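Local coordinates for regulatory protein MarR (Planctomyces limnophilus, PDB 3U2R) that probably binds DNA as a transcription factor of the MarR family, through a winged helix-turn-helix domain, at residues Trp25-Arg30 and Ala136-Glu141; Leu54-His59 and Ala111-Leu116; Arg81-Leu86 and Gly90-Thr95. All coordinates share one frame; numbering follows the deposited sequence.

Contact 1: residues Trp25-Arg30 and Ala136-Glu141; sequences WRTYDR and ADELHE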
ATOM      1  N   TRP A  25      11.394   8.410  11.666  1.00 41.89           N
ATOM      2  CA  TRP A  25      12.700   8.704  11.109  1.00 43.12           C
ATOM      3  C   TRP A  25      12.898   8.009   9.783  1.00 44.27           C
ATOM      4  O   TRP A  25      13.393   8.674   8.888  1.00 43.77           O
ATOM      5  CB  TRP A  25      13.843   8.360  12.078  1.00 45.52           C
ATOM      6  CG  TRP A  25      14.090   9.489  13.015  1.00 52.47           C
ATOM      7  CD1 TRP A  25      13.558   9.649  14.266  1.00 57.75           C
ATOM      8  CD2 TRP A  25      14.653  10.750  12.663  1.00 55.14           C
ATOM      9  NE1 TRP A  25      13.866  10.900  14.745  1.00 60.17           N
ATOM     10  CE2 TRP A  25      14.535  11.595  13.783  1.00 62.44           C
ATOM     11  CE3 TRP A  25      15.292  11.246  11.513  1.00 58.08           C
ATOM     12  CZ2 TRP A  25      15.152  12.852  13.838  1.00 64.93           C
ATOM     13  CZ3 TRP A  25      15.908  12.493  11.574  1.00 61.17           C
ATOM     14  CH2 TRP A  25      15.790  13.298  12.703  1.00 63.42           C
ATOM     15  N   ARG A  26      12.492   6.711   9.611  1.00 39.15           N
ATOM     16  CA  ARG A  26      12.575   6.065   8.295  1.00 38.34           C
ATOM     17  C   ARG A  26      11.756   6.821   7.235  1.00 37.88           C
ATOM     18  O   ARG A  26      12.142   6.826   6.106  1.00 36.67           O
ATOM     19  CB  ARG A  26      12.065   4.603   8.308  1.00 35.75           C
ATOM     20  CG  ARG A  26      12.759   3.649   9.256  1.00 58.95           C
ATOM     21  CD  ARG A  26      12.261   2.204   9.069  1.00 51.16           C
ATOM     22  NE  ARG A  26      12.908   1.716   7.891  1.00 74.24           N
ATOM     23  CZ  ARG A  26      14.140   1.236   7.854  1.00 79.96           C
ATOM     24  NH1 ARG A  26      14.687   0.907   6.699  1.00 61.57           N
ATOM     25  NH2 ARG A  26      14.842   1.084   8.981  1.00 67.55           N
ATOM     26  N   THR A  27      10.617   7.390   7.600  1.00 35.80           N
ATOM     27  CA  THR A  27       9.763   8.208   6.694  1.00 35.49           C
ATOM     28  C   THR A  27      10.534   9.405   6.257  1.00 38.62           C
ATOM     29  O   THR A  27      10.603   9.704   5.067  1.00 38.09           O
ATOM     30  CB  THR A  27       8.441   8.614   7.344  1.00 33.97           C
ATOM     31  OG1 THR A  27       7.741   7.394   7.554  1.00 37.38           O
ATOM     32  CG2 THR A  27       7.586   9.584   6.498  1.00 37.50           C
ATOM     33  N   TYR A  28      11.163  10.079   7.200  1.00 38.55           N
ATOM     34  CA  TYR A  28      11.987  11.264   6.898  1.00 36.18           C
ATOM     35  C   TYR A  28      13.149  10.875   6.005  1.00 38.38           C
ATOM     36  O   TYR A  28      13.438  11.569   5.013  1.00 37.78           O
ATOM     37  CB  TYR A  28      12.468  11.936   8.190  1.00 39.70           C
ATOM     38  CG  TYR A  28      13.543  12.972   7.996  1.00 40.26           C
ATOM     39  CD1 TYR A  28      13.225  14.287   7.728  1.00 40.84           C
ATOM     40  CD2 TYR A  28      14.896  12.624   8.070  1.00 42.01           C
ATOM     41  CE1 TYR A  28      14.222  15.246   7.537  1.00 42.28           C
ATOM     42  CE2 TYR A  28      15.890  13.549   7.819  1.00 41.75           C
ATOM     43  CZ  TYR A  28      15.555  14.864   7.561  1.00 44.35           C
ATOM     44  OH  TYR A  28      16.532  15.809   7.375  1.00 43.33           O
ATOM     45  N   ASP A  29      13.883   9.827   6.382  1.00 36.90           N
ATOM     46  CA  ASP A  29      15.075   9.441   5.601  1.00 36.28           C
ATOM     47  C   ASP A  29      14.730   9.075   4.132  1.00 41.96           C
ATOM     48  O   ASP A  29      15.469   9.421   3.189  1.00 42.13           O
ATOM     49  CB  ASP A  29      15.768   8.273   6.235  1.00 37.64           C
ATOM     50  CG  ASP A  29      16.383   8.608   7.557  1.00 44.29           C
ATOM     51  OD1 ASP A  29      16.824   9.757   7.720  1.00 45.78           O
ATOM     52  OD2 ASP A  29      16.535   7.683   8.392  1.00 48.02           O
ATOM     53  N   ARG A  30      13.604   8.436   3.936  1.00 36.88           N
ATOM     54  CA  ARG A  30      13.235   8.024   2.589  1.00 38.94           C
ATOM     55  C   ARG A  30      12.847   9.224   1.757  1.00 40.77           C
ATOM     56  O   ARG A  30      13.276   9.359   0.611  1.00 40.86           O
ATOM     57  CB  ARG A  30      12.089   7.006   2.652  1.00 35.46           C
ATOM     58  CG  ARG A  30      11.594   6.492   1.307  1.00 39.06           C
ATOM     59  CD  ARG A  30      12.532   5.599   0.565  1.00 36.18           C
ATOM     60  NE  ARG A  30      12.603   4.302   1.225  1.00 50.17           N
ATOM     61  CZ  ARG A  30      13.535   3.386   0.995  1.00 51.69           C
ATOM     62  NH1 ARG A  30      14.522   3.633   0.157  1.00 41.54           N
ATOM     63  NH2 ARG A  30      13.500   2.221   1.629  1.00 49.19           N
ATOM     64  N   ALA A 136       5.347   1.044   0.482  1.00 39.02           N
ATOM     65  CA  ALA A 136       6.021  -0.255   0.408  1.00 40.19           C
ATOM     66  C   ALA A 136       6.825  -0.514   1.660  1.00 42.92           C
ATOM     67  O   ALA A 136       6.833  -1.625   2.153  1.00 44.91           O
ATOM     68  CB  ALA A 136       6.936  -0.349  -0.791  1.00 41.03           C
ATOM     69  N   ASP A 137       7.574   0.427   2.120  1.00 42.40           N
ATOM     70  CA  ASP A 137       8.392   0.188   3.354  1.00 42.69           C
ATOM     71  C   ASP A 137       7.462  -0.224   4.547  1.00 43.91           C
ATOM     72  O   ASP A 137       7.733  -1.175   5.268  1.00 45.43           O
ATOM     73  CB  ASP A 137       9.171   1.456   3.732  1.00 44.32           C
ATOM     74  CG  ASP A 137      10.300   1.941   2.785  1.00 54.85           C
ATOM     75  OD1 ASP A 137      10.817   1.115   2.005  1.00 53.88           O
ATOM     76  OD2 ASP A 137      10.706   3.181   2.874  1.00 45.78           O
ATOM     77  N   GLU A 138       6.336   0.482   4.696  1.00 37.97           N
ATOM     78  CA  GLU A 138       5.375   0.233   5.743  1.00 38.45           C
ATOM     79  C   GLU A 138       4.695  -1.128   5.583  1.00 43.74           C
ATOM     80  O   GLU A 138       4.457  -1.835   6.568  1.00 41.27           O
ATOM     81  CB  GLU A 138       4.328   1.374   5.746  1.00 40.00           C
ATOM     82  CG  GLU A 138       4.982   2.685   6.178  1.00 47.24           C
ATOM     83  CD  GLU A 138       4.424   3.960   5.619  1.00 43.66           C
ATOM     84  OE1 GLU A 138       3.278   3.966   5.121  1.00 47.96           O
ATOM     85  OE2 GLU A 138       5.127   4.984   5.733  1.00 42.12           O
ATOM     86  N   LEU A 139       4.380  -1.481   4.356  1.00 39.43           N
ATOM     87  CA  LEU A 139       3.793  -2.783   4.086  1.00 39.60           C
ATOM     88  C   LEU A 139       4.807  -3.917   4.368  1.00 41.16           C
ATOM     89  O   LEU A 139       4.404  -4.950   4.916  1.00 39.90           O
ATOM     90  CB  LEU A 139       3.241  -2.853   2.640  1.00 40.50           C
ATOM     91  CG  LEU A 139       1.808  -2.335   2.570  1.00 45.43           C
ATOM     92  CD1 LEU A 139       1.450  -1.938   1.197  1.00 49.52           C
ATOM     93  CD2 LEU A 139       0.858  -3.443   3.050  1.00 51.41           C
ATOM     94  N   HIS A 140       6.096  -3.699   4.119  1.00 38.28           N
ATOM     95  CA  HIS A 140       7.113  -4.732   4.474  1.00 41.08           C
ATOM     96  C   HIS A 140       7.124  -4.980   5.973  1.00 44.08           C
ATOM     97  O   HIS A 140       7.116  -6.109   6.395  1.00 44.13           O
ATOM     98  CB  HIS A 140       8.514  -4.340   4.033  1.00 45.28           C
ATOM     99  CG  HIS A 140       8.611  -4.251   2.558  1.00 53.09           C
ATOM    100  ND1 HIS A 140       9.433  -3.322   1.909  1.00 57.66           N
ATOM    101  CD2 HIS A 140       7.908  -4.930   1.635  1.00 56.58           C
ATOM    102  CE1 HIS A 140       9.215  -3.524   0.615  1.00 56.99           C
ATOM    103  NE2 HIS A 140       8.288  -4.478   0.432  1.00 57.30           N
ATOM    104  N   GLU A 141       7.056  -3.935   6.766  1.00 41.98           N
ATOM    105  CA  GLU A 141       7.043  -4.066   8.217  1.00 41.46           C
ATOM    106  C   GLU A 141       5.721  -4.689   8.678  1.00 44.47           C
ATOM    107  O   GLU A 141       5.757  -5.592   9.513  1.00 44.36           O
ATOM    108  CB  GLU A 141       7.324  -2.689   8.879  1.00 43.23           C
ATOM    109  CG  GLU A 141       7.473  -2.749  10.395  1.00 54.92           C
ATOM    110  CD  GLU A 141       8.650  -3.532  10.933  1.00 66.81           C
ATOM    111  OE1 GLU A 141       9.574  -3.897  10.165  1.00 56.35           O
ATOM    112  OE2 GLU A 141       8.599  -3.847  12.140  1.00 63.66           O
TER
HETATM  113  O   HOH W   1       7.686   4.727   6.873  1.00 48.00           O
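Arg-30 reaches across from helix 18-40 to the carboxylate of Asp-137 on helix 110-148. Its CB lies 4.1 Å from Asp-137 OD2; CG and CD come closer, 3.8 Å each from Asp-137 OD2. Bends at chi2 (70°) and chi3 (72°) curl the chain round OD2, so that NE arrives 2.8 Å from Asp-137 OD2. This bond is nearly straight, 161° at the hydrogen; it lies in the guanidinium plane and uses the syn lone pair of OD2. CZ follows at 3.4 Å from Asp-137 OD2. The tip closes the side-on salt bridge less squarely: NH2 stands 2.9 Å from Asp-137 OD1, with OD1 well out of the guanidinium plane and NH2 somewhat out of the carboxylate plane. Two nitrogens on two oxygens limit the rotation of either group.

One turn before Arg-30, Thr-27 is joined by a water to Glu-138. The water lies 2.8 Å from Thr-27 OG1 and donates to Glu-138 OE2; OG1 and OE2 themselves are 4.0 Å apart, too far for a direct bond. Thr-27 OG1 is also hydrogen-bonded to Gln-23 O.

Arg-30 and Thr-27 rest on Leu-134 of the same long helix. Glu-138 packs on Leu-134 of the second subunit, whose Phe-13 meets Trp-25 and Tyr-28, placing this helix pair at the interface with that subunit.

Contact 2: residues Leu54-His59 and Ala111-Leu116; sequences LLRSVH and AGLKLL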
ATOM      1  N   LEU A  54       9.133  30.202  -1.786  1.00 52.89           N
ATOM      2  CA  LEU A  54       8.728  31.272  -0.863  1.00 55.19           C
ATOM      3  C   LEU A  54       8.851  32.625  -1.597  1.00 56.00           C
ATOM      4  O   LEU A  54       7.942  33.450  -1.519  1.00 56.52           O
ATOM      5  CB  LEU A  54       9.640  31.217   0.381  1.00 55.97           C
ATOM      6  CG  LEU A  54       9.467  32.238   1.482  1.00 64.67           C
ATOM      7  CD1 LEU A  54       8.082  32.121   2.145  1.00 66.20           C
ATOM      8  CD2 LEU A  54      10.503  32.021   2.553  1.00 67.25           C
ATOM      9  N   LEU A  55       9.923  32.818  -2.392  1.00 48.58           N
ATOM     10  CA  LEU A  55      10.042  34.087  -3.092  1.00 48.53           C
ATOM     11  C   LEU A  55       9.024  34.221  -4.224  1.00 50.83           C
ATOM     12  O   LEU A  55       8.644  35.345  -4.552  1.00 49.96           O
ATOM     13  CB  LEU A  55      11.480  34.358  -3.587  1.00 47.48           C
ATOM     14  CG  LEU A  55      12.508  34.450  -2.467  1.00 48.54           C
ATOM     15  CD1 LEU A  55      13.888  34.682  -3.019  1.00 48.11           C
ATOM     16  CD2 LEU A  55      12.148  35.512  -1.476  1.00 45.70           C
ATOM     17  N   ARG A  56       8.573  33.124  -4.799  1.00 49.62           N
ATOM     18  CA  ARG A  56       7.518  33.153  -5.826  1.00 52.06           C
ATOM     19  C   ARG A  56       6.204  33.653  -5.249  1.00 57.61           C
ATOM     20  O   ARG A  56       5.510  34.393  -5.933  1.00 57.71           O
ATOM     21  CB  ARG A  56       7.299  31.766  -6.481  1.00 53.90           C
ATOM     22  CG  ARG A  56       6.193  31.804  -7.591  1.00 63.56           C
ATOM     23  CD  ARG A  56       6.214  30.658  -8.597  1.00 57.30           C
ATOM     24  NE  ARG A  56       6.184  29.305  -8.011  1.00 69.57           N
ATOM     25  CZ  ARG A  56       6.263  28.164  -8.723  1.00 91.44           C
ATOM     26  NH1 ARG A  56       6.269  26.985  -8.107  1.00 66.47           N
ATOM     27  NH2 ARG A  56       6.355  28.199 -10.054  1.00 75.50           N
ATOM     28  N   SER A  57       5.888  33.303  -3.975  1.00 55.98           N
ATOM     29  CA  SER A  57       4.626  33.703  -3.336  1.00 59.05           C
ATOM     30  C   SER A  57       4.495  35.204  -3.141  1.00 64.90           C
ATOM     31  O   SER A  57       3.378  35.667  -2.952  1.00 70.75           O
ATOM     32  CB  SER A  57       4.440  33.001  -1.989  1.00 63.49           C
ATOM     33  OG  SER A  57       5.350  33.459  -0.997  1.00 71.79           O
ATOM     34  N   VAL A  58       5.599  35.959  -3.169  1.00 58.81           N
ATOM     35  CA  VAL A  58       5.580  37.425  -3.038  1.00 58.50           C
ATOM     36  C   VAL A  58       6.061  38.122  -4.349  1.00 61.49           C
ATOM     37  O   VAL A  58       5.908  39.335  -4.453  1.00 63.13           O
ATOM     38  CB  VAL A  58       6.400  37.881  -1.796  1.00 61.48           C
ATOM     39  CG1 VAL A  58       5.818  37.260  -0.521  1.00 62.47           C
ATOM     40  CG2 VAL A  58       7.889  37.519  -1.918  1.00 59.53           C
ATOM     41  N   HIS A  59       6.655  37.386  -5.333  1.00 56.57           N
ATOM     42  CA  HIS A  59       7.128  37.952  -6.621  1.00 55.41           C
ATOM     43  C   HIS A  59       6.045  38.872  -7.191  1.00 59.23           C
ATOM     44  O   HIS A  59       4.861  38.526  -7.105  1.00 58.92           O
ATOM     45  CB  HIS A  59       7.437  36.831  -7.645  1.00 55.68           C
ATOM     46  CG  HIS A  59       8.021  37.360  -8.905  1.00 60.54           C
ATOM     47  ND1 HIS A  59       7.228  37.627 -10.002  1.00 64.82           N
ATOM     48  CD2 HIS A  59       9.301  37.755  -9.175  1.00 62.79           C
ATOM     49  CE1 HIS A  59       8.026  38.218 -10.889  1.00 65.32           C
ATOM     50  NE2 HIS A  59       9.284  38.296 -10.444  1.00 64.17           N
ATOM     51  N   ALA A 111      14.568  34.036 -14.427  1.00 39.50           N
ATOM     52  CA  ALA A 111      15.196  32.728 -14.529  1.00 40.09           C
ATOM     53  C   ALA A 111      14.923  31.868 -13.320  1.00 45.67           C
ATOM     54  O   ALA A 111      14.857  30.659 -13.490  1.00 50.21           O
ATOM     55  CB  ALA A 111      16.688  32.878 -14.741  1.00 41.72           C
ATOM     56  N   GLY A 112      14.655  32.453 -12.144  1.00 41.74           N
ATOM     57  CA  GLY A 112      14.225  31.666 -10.983  1.00 41.41           C
ATOM     58  C   GLY A 112      12.794  31.188 -11.146  1.00 46.14           C
ATOM     59  O   GLY A 112      12.443  30.086 -10.705  1.00 46.61           O
ATOM     60  N   LEU A 113      11.933  32.025 -11.783  1.00 44.46           N
ATOM     61  CA  LEU A 113      10.558  31.621 -12.088  1.00 45.40           C
ATOM     62  C   LEU A 113      10.592  30.451 -13.104  1.00 45.96           C
ATOM     63  O   LEU A 113       9.886  29.444 -12.943  1.00 46.56           O
ATOM     64  CB  LEU A 113       9.718  32.779 -12.665  1.00 47.00           C
ATOM     65  CG  LEU A 113       9.311  33.857 -11.658  1.00 55.22           C
ATOM     66  CD1 LEU A 113       8.770  35.074 -12.373  1.00 58.33           C
ATOM     67  CD2 LEU A 113       8.206  33.334 -10.703  1.00 62.61           C
ATOM     68  N   LYS A 114      11.402  30.598 -14.142  1.00 53.40           N
ATOM     69  CA  LYS A 114      11.524  29.549 -15.148  1.00 52.35           C
ATOM     70  C   LYS A 114      12.004  28.265 -14.492  1.00 54.31           C
ATOM     71  O   LYS A 114      11.496  27.187 -14.816  1.00 52.68           O
ATOM     72  CB  LYS A 114      12.486  29.976 -16.256  1.00 57.67           C
ATOM     73  CG  LYS A 114      12.889  28.893 -17.280  1.00 72.62           C
ATOM     74  CD  LYS A 114      12.082  28.951 -18.535  1.00 87.52           C
ATOM     75  CE  LYS A 114      12.525  27.886 -19.516  1.00 82.17           C
ATOM     76  NZ  LYS A 114      11.658  26.686 -19.425  1.00 89.13           N
ATOM     77  N   LEU A 115      12.984  28.356 -13.604  1.00 48.01           N
ATOM     78  CA  LEU A 115      13.493  27.140 -12.984  1.00 48.26           C
ATOM     79  C   LEU A 115      12.399  26.443 -12.192  1.00 51.11           C
ATOM     80  O   LEU A 115      12.240  25.227 -12.286  1.00 52.00           O
ATOM     81  CB  LEU A 115      14.723  27.418 -12.098  1.00 47.96           C
ATOM     82  CG  LEU A 115      15.263  26.232 -11.346  1.00 52.13           C
ATOM     83  CD1 LEU A 115      15.735  25.078 -12.333  1.00 54.39           C
ATOM     84  CD2 LEU A 115      16.370  26.673 -10.475  1.00 51.08           C
ATOM     85  N   LEU A 116      11.615  27.197 -11.453  1.00 47.71           N
ATOM     86  CA  LEU A 116      10.488  26.615 -10.704  1.00 44.64           C
ATOM     87  C   LEU A 116       9.435  26.011 -11.672  1.00 49.47           C
ATOM     88  O   LEU A 116       8.960  24.947 -11.390  1.00 48.62           O
ATOM     89  CB  LEU A 116       9.836  27.669  -9.799  1.00 43.13           C
ATOM     90  CG  LEU A 116      10.604  28.114  -8.599  1.00 46.08           C
ATOM     91  CD1 LEU A 116       9.819  29.144  -7.846  1.00 48.17           C
ATOM     92  CD2 LEU A 116      10.892  26.989  -7.688  1.00 45.40           C
TER
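Arg-56 carries CG anti to the backbone N (chi1 -179°), and His-59 does the same, which sends the two side chains from segment 54-59 toward the long helix 110-148. There Leu-113 and Leu-116, one helical turn apart, receive them, Leu-113 offering CD1 and CD2, Leu-116 offering CB and CD1. The contact belongs to the winged helix-turn-helix fold of MarR proteins: helix 46-58 is packed against the start of the long C-terminal helix that follows the wing.

Arg-56 supplies most of the cover from its side. Its aliphatic part runs past both leucines, CD lying 3.9 Å from Leu-113 CD2 and about as far from Leu-116 CD1. A bend at chi3 (54°) then turns the guanidinium so that Leu-116 CB sits over one of its faces, 3.5 Å above the plane and offset toward the rim. NH2 is 3.5 Å from Leu-116 CB, and NE is 3.6 Å from Leu-116 CD1. NH2 also has a long, weak ion pair with Glu-120 further along the same helix.

The closest CA atoms across the pair are those of Arg-56 and Leu-113, 7.1 Å apart. The branches of Leu-113 divide between two partners: CD2 serves Arg-56, while CD1 turns to His-59. Leu-108 of strand 103-108 touches Arg-56, His-59 and Leu-113, tying the helix pair to the sheet; Leu-116 also packs on Tyr-49 and Leu-52 of helix 46-58.

The histidine meets its leucine face-on in a CH-pi contact: Leu-113 CD1 stands 3.8 Å from the centroid of the His-59 ring, 19° off the ring normal and displaced toward CE1, its nearest ring atom at 3.6 Å.

Contact 3: residues Arg81-Leu86 and Gly90-Thr95; sequences RLIDRL and GLVLRT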
ATOM      1  N   ARG A  81      24.710  31.951   2.594  1.00 69.75           N
ATOM      2  CA  ARG A  81      25.545  31.199   1.639  1.00 71.20           C
ATOM      3  C   ARG A  81      24.636  30.546   0.574  1.00 70.73           C
ATOM      4  O   ARG A  81      24.892  30.600  -0.629  1.00 68.45           O
ATOM      5  CB  ARG A  81      26.393  30.128   2.360  1.00 74.86           C
ATOM      6  CG  ARG A  81      27.703  30.667   2.930  1.00 96.55           C
ATOM      7  CD  ARG A  81      28.275  29.794   4.056  1.00122.71           C
ATOM      8  NE  ARG A  81      28.891  28.548   3.576  1.00138.24           N
ATOM      9  CZ  ARG A  81      30.135  28.424   3.106  1.00156.16           C
ATOM     10  NH1 ARG A  81      30.932  29.487   3.013  1.00139.92           N
ATOM     11  NH2 ARG A  81      30.586  27.237   2.711  1.00147.79           N
ATOM     12  N   LEU A  82      23.567  29.938   1.064  1.00 66.15           N
ATOM     13  CA  LEU A  82      22.491  29.327   0.285  1.00 64.81           C
ATOM     14  C   LEU A  82      21.987  30.336  -0.789  1.00 63.31           C
ATOM     15  O   LEU A  82      21.950  30.002  -1.962  1.00 60.01           O
ATOM     16  CB  LEU A  82      21.407  28.956   1.295  1.00 65.70           C
ATOM     17  CG  LEU A  82      20.089  28.423   0.867  1.00 69.06           C
ATOM     18  CD1 LEU A  82      19.445  27.663   2.026  1.00 70.85           C
ATOM     19  CD2 LEU A  82      19.123  29.530   0.462  1.00 68.10           C
ATOM     20  N   ILE A  83      21.674  31.569  -0.379  1.00 58.21           N
ATOM     21  CA  ILE A  83      21.162  32.603  -1.263  1.00 55.83           C
ATOM     22  C   ILE A  83      22.283  33.082  -2.195  1.00 58.93           C
ATOM     23  O   ILE A  83      21.978  33.386  -3.339  1.00 58.10           O
ATOM     24  CB  ILE A  83      20.501  33.773  -0.442  1.00 59.14           C
ATOM     25  CG1 ILE A  83      19.133  33.320   0.089  1.00 58.89           C
ATOM     26  CG2 ILE A  83      20.280  35.082  -1.281  1.00 58.85           C
ATOM     27  CD1 ILE A  83      18.569  34.220   1.121  1.00 66.55           C
ATOM     28  N   ASP A  84      23.555  33.165  -1.712  1.00 54.08           N
ATOM     29  CA  ASP A  84      24.727  33.534  -2.515  1.00 53.86           C
ATOM     30  C   ASP A  84      24.789  32.657  -3.756  1.00 57.93           C
ATOM     31  O   ASP A  84      25.047  33.159  -4.833  1.00 57.34           O
ATOM     32  CB  ASP A  84      26.072  33.329  -1.732  1.00 57.46           C
ATOM     33  CG  ASP A  84      26.473  34.293  -0.627  1.00 70.80           C
ATOM     34  OD1 ASP A  84      25.771  35.328  -0.446  1.00 67.44           O
ATOM     35  OD2 ASP A  84      27.533  34.036   0.042  1.00 78.87           O
ATOM     36  N   ARG A  85      24.612  31.331  -3.585  1.00 53.70           N
ATOM     37  CA  ARG A  85      24.621  30.386  -4.706  1.00 55.12           C
ATOM     38  C   ARG A  85      23.503  30.712  -5.669  1.00 56.56           C
ATOM     39  O   ARG A  85      23.734  30.753  -6.880  1.00 57.82           O
ATOM     40  CB  ARG A  85      24.479  28.931  -4.215  1.00 60.85           C
ATOM     41  CG  ARG A  85      25.750  28.403  -3.547  1.00 79.28           C
ATOM     42  CD  ARG A  85      25.592  26.954  -3.114  1.00 97.84           C
ATOM     43  NE  ARG A  85      24.997  26.832  -1.781  1.00106.05           N
ATOM     44  CZ  ARG A  85      24.522  25.703  -1.256  1.00115.91           C
ATOM     45  NH1 ARG A  85      24.554  24.566  -1.953  1.00107.16           N
ATOM     46  NH2 ARG A  85      23.996  25.702  -0.036  1.00 86.37           N
ATOM     47  N   LEU A  86      22.292  30.973  -5.138  1.00 48.70           N
ATOM     48  CA  LEU A  86      21.145  31.361  -5.981  1.00 46.07           C
ATOM     49  C   LEU A  86      21.390  32.693  -6.708  1.00 49.07           C
ATOM     50  O   LEU A  86      21.025  32.814  -7.870  1.00 50.26           O
ATOM     51  CB  LEU A  86      19.842  31.460  -5.178  1.00 44.09           C
ATOM     52  CG  LEU A  86      19.390  30.185  -4.499  1.00 47.30           C
ATOM     53  CD1 LEU A  86      18.098  30.452  -3.772  1.00 45.70           C
ATOM     54  CD2 LEU A  86      19.290  29.038  -5.542  1.00 45.86           C
ATOM     55  N   GLY A  90      22.016  33.759 -10.968  1.00 48.62           N
ATOM     56  CA  GLY A  90      21.062  34.698 -11.568  1.00 45.32           C
ATOM     57  C   GLY A  90      19.626  34.295 -11.248  1.00 46.91           C
ATOM     58  O   GLY A  90      18.706  34.651 -11.955  1.00 45.24           O
ATOM     59  N   LEU A  91      19.401  33.475 -10.212  1.00 46.07           N
ATOM     60  CA  LEU A  91      18.043  32.988  -9.921  1.00 43.84           C
ATOM     61  C   LEU A  91      17.273  33.923  -8.977  1.00 47.94           C
ATOM     62  O   LEU A  91      16.039  33.830  -8.903  1.00 46.75           O
ATOM     63  CB  LEU A  91      18.099  31.571  -9.323  1.00 43.36           C
ATOM     64  CG  LEU A  91      18.676  30.507 -10.231  1.00 47.27           C
ATOM     65  CD1 LEU A  91      18.809  29.242  -9.459  1.00 47.70           C
ATOM     66  CD2 LEU A  91      17.810  30.258 -11.491  1.00 47.79           C
ATOM     67  N   VAL A  92      18.000  34.747  -8.213  1.00 45.15           N
ATOM     68  CA  VAL A  92      17.444  35.730  -7.287  1.00 44.44           C
ATOM     69  C   VAL A  92      18.196  37.043  -7.433  1.00 48.67           C
ATOM     70  O   VAL A  92      19.287  37.036  -7.962  1.00 49.10           O
ATOM     71  CB  VAL A  92      17.464  35.273  -5.848  1.00 47.39           C
ATOM     72  CG1 VAL A  92      16.710  33.974  -5.681  1.00 46.67           C
ATOM     73  CG2 VAL A  92      18.897  35.183  -5.314  1.00 48.69           C
ATOM     74  N   LEU A  93      17.578  38.153  -7.049  1.00 45.88           N
ATOM     75  CA  LEU A  93      18.193  39.484  -7.111  1.00 45.69           C
ATOM     76  C   LEU A  93      18.201  40.109  -5.709  1.00 49.24           C
ATOM     77  O   LEU A  93      17.161  40.245  -5.087  1.00 45.26           O
ATOM     78  CB  LEU A  93      17.453  40.371  -8.092  1.00 45.67           C
ATOM     79  CG  LEU A  93      18.093  41.739  -8.328  1.00 53.01           C
ATOM     80  CD1 LEU A  93      19.414  41.617  -9.011  1.00 52.61           C
ATOM     81  CD2 LEU A  93      17.220  42.606  -9.072  1.00 54.38           C
ATOM     82  N   ARG A  94      19.363  40.513  -5.237  1.00 49.44           N
ATOM     83  CA  ARG A  94      19.479  41.158  -3.931  1.00 51.06           C
ATOM     84  C   ARG A  94      19.380  42.655  -4.026  1.00 53.75           C
ATOM     85  O   ARG A  94      19.920  43.275  -4.947  1.00 55.23           O
ATOM     86  CB  ARG A  94      20.803  40.798  -3.267  1.00 53.38           C
ATOM     87  CG  ARG A  94      20.787  39.434  -2.643  1.00 64.05           C
ATOM     88  CD  ARG A  94      22.176  39.086  -2.118  1.00 77.06           C
ATOM     89  NE  ARG A  94      22.180  37.947  -1.205  1.00 83.71           N
ATOM     90  CZ  ARG A  94      23.184  37.089  -1.038  1.00101.06           C
ATOM     91  NH1 ARG A  94      23.081  36.102  -0.159  1.00 91.25           N
ATOM     92  NH2 ARG A  94      24.294  37.199  -1.764  1.00 90.67           N
ATOM     93  N   THR A  95      18.710  43.255  -3.053  1.00 51.78           N
ATOM     94  CA  THR A  95      18.608  44.723  -2.959  1.00 53.32           C
ATOM     95  C   THR A  95      18.879  45.105  -1.514  1.00 59.61           C
ATOM     96  O   THR A  95      18.157  44.655  -0.633  1.00 59.50           O
ATOM     97  CB  THR A  95      17.242  45.210  -3.432  1.00 55.34           C
ATOM     98  OG1 THR A  95      17.021  44.672  -4.736  1.00 56.10           O
ATOM     99  CG2 THR A  95      17.180  46.736  -3.532  1.00 56.32           C
TER
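Ile-83 is the first residue of 81-86 to touch 90-95. Its CG2, anti to the backbone N, lies 3.2 Å from Arg-94 NH1 and also approaches NE, while its contact with Val-92 is looser, CG2 to CG2 at 4.3 Å.

Asp-84 follows. Its CB points away from the strand, but chi1 of -74° carries OD1 back within reach of Arg-94, which grips it end-on. NH1 and NH2 both donate to this single oxygen, at 2.8 Å and 2.7 Å from Asp-84 OD1 respectively. OD1 lies near the guanidinium plane and is met on its anti side; the carboxylate and guanidinium planes stand almost perpendicular, 87° apart. Arg-94 NH1 has a further weak bond to Thr-80 O.

This is the passage from the presumed DNA-recognition helix of the winged helix-turn-helix into the first strand of the wing, the axes of helix 81-86 and strand 92-95 making 117°. Val-106 of the neighbouring strand 103-108 touches Ile-83, Val-92 and Arg-94.

Leu-86 comes last. Its carbonyl oxygen accepts from Leu-91 N at 2.9 Å, and Gly-90, at positive phi, turns the chain out of the helix in a Schellman motif. Beside that bond, Leu-86 CB lies 3.8 Å from Val-92 CG2, and Leu-86 CD2 meets Leu-91 CD1 at 4.0 Å, those two side chains crossing at about a right angle.

How the contacts relate
Contacts 2 and 3 are neighbours, their centres about 12 Å apart; contact 1 lies across the chain's centre, its own centre about 32 Å from that of contact 2 and about 35 Å from that of contact 3. In sequence they enclose one another: 81-86 and 90-95 fall between the segments of contact 2, which fall between those of contact 1. Helix 110-148 is common to contacts 1 and 2, pairing with helix 46-58 near its start and with helix 18-40 towards its far end. Leu-91 joins contacts 2 and 3 directly, its CD1 packing 3.7 Å from Leu-115 CD2. The long helix therefore spans from the winged helix-turn-helix region to the interface with the second subunit, consistent with dimeric MarR regulators.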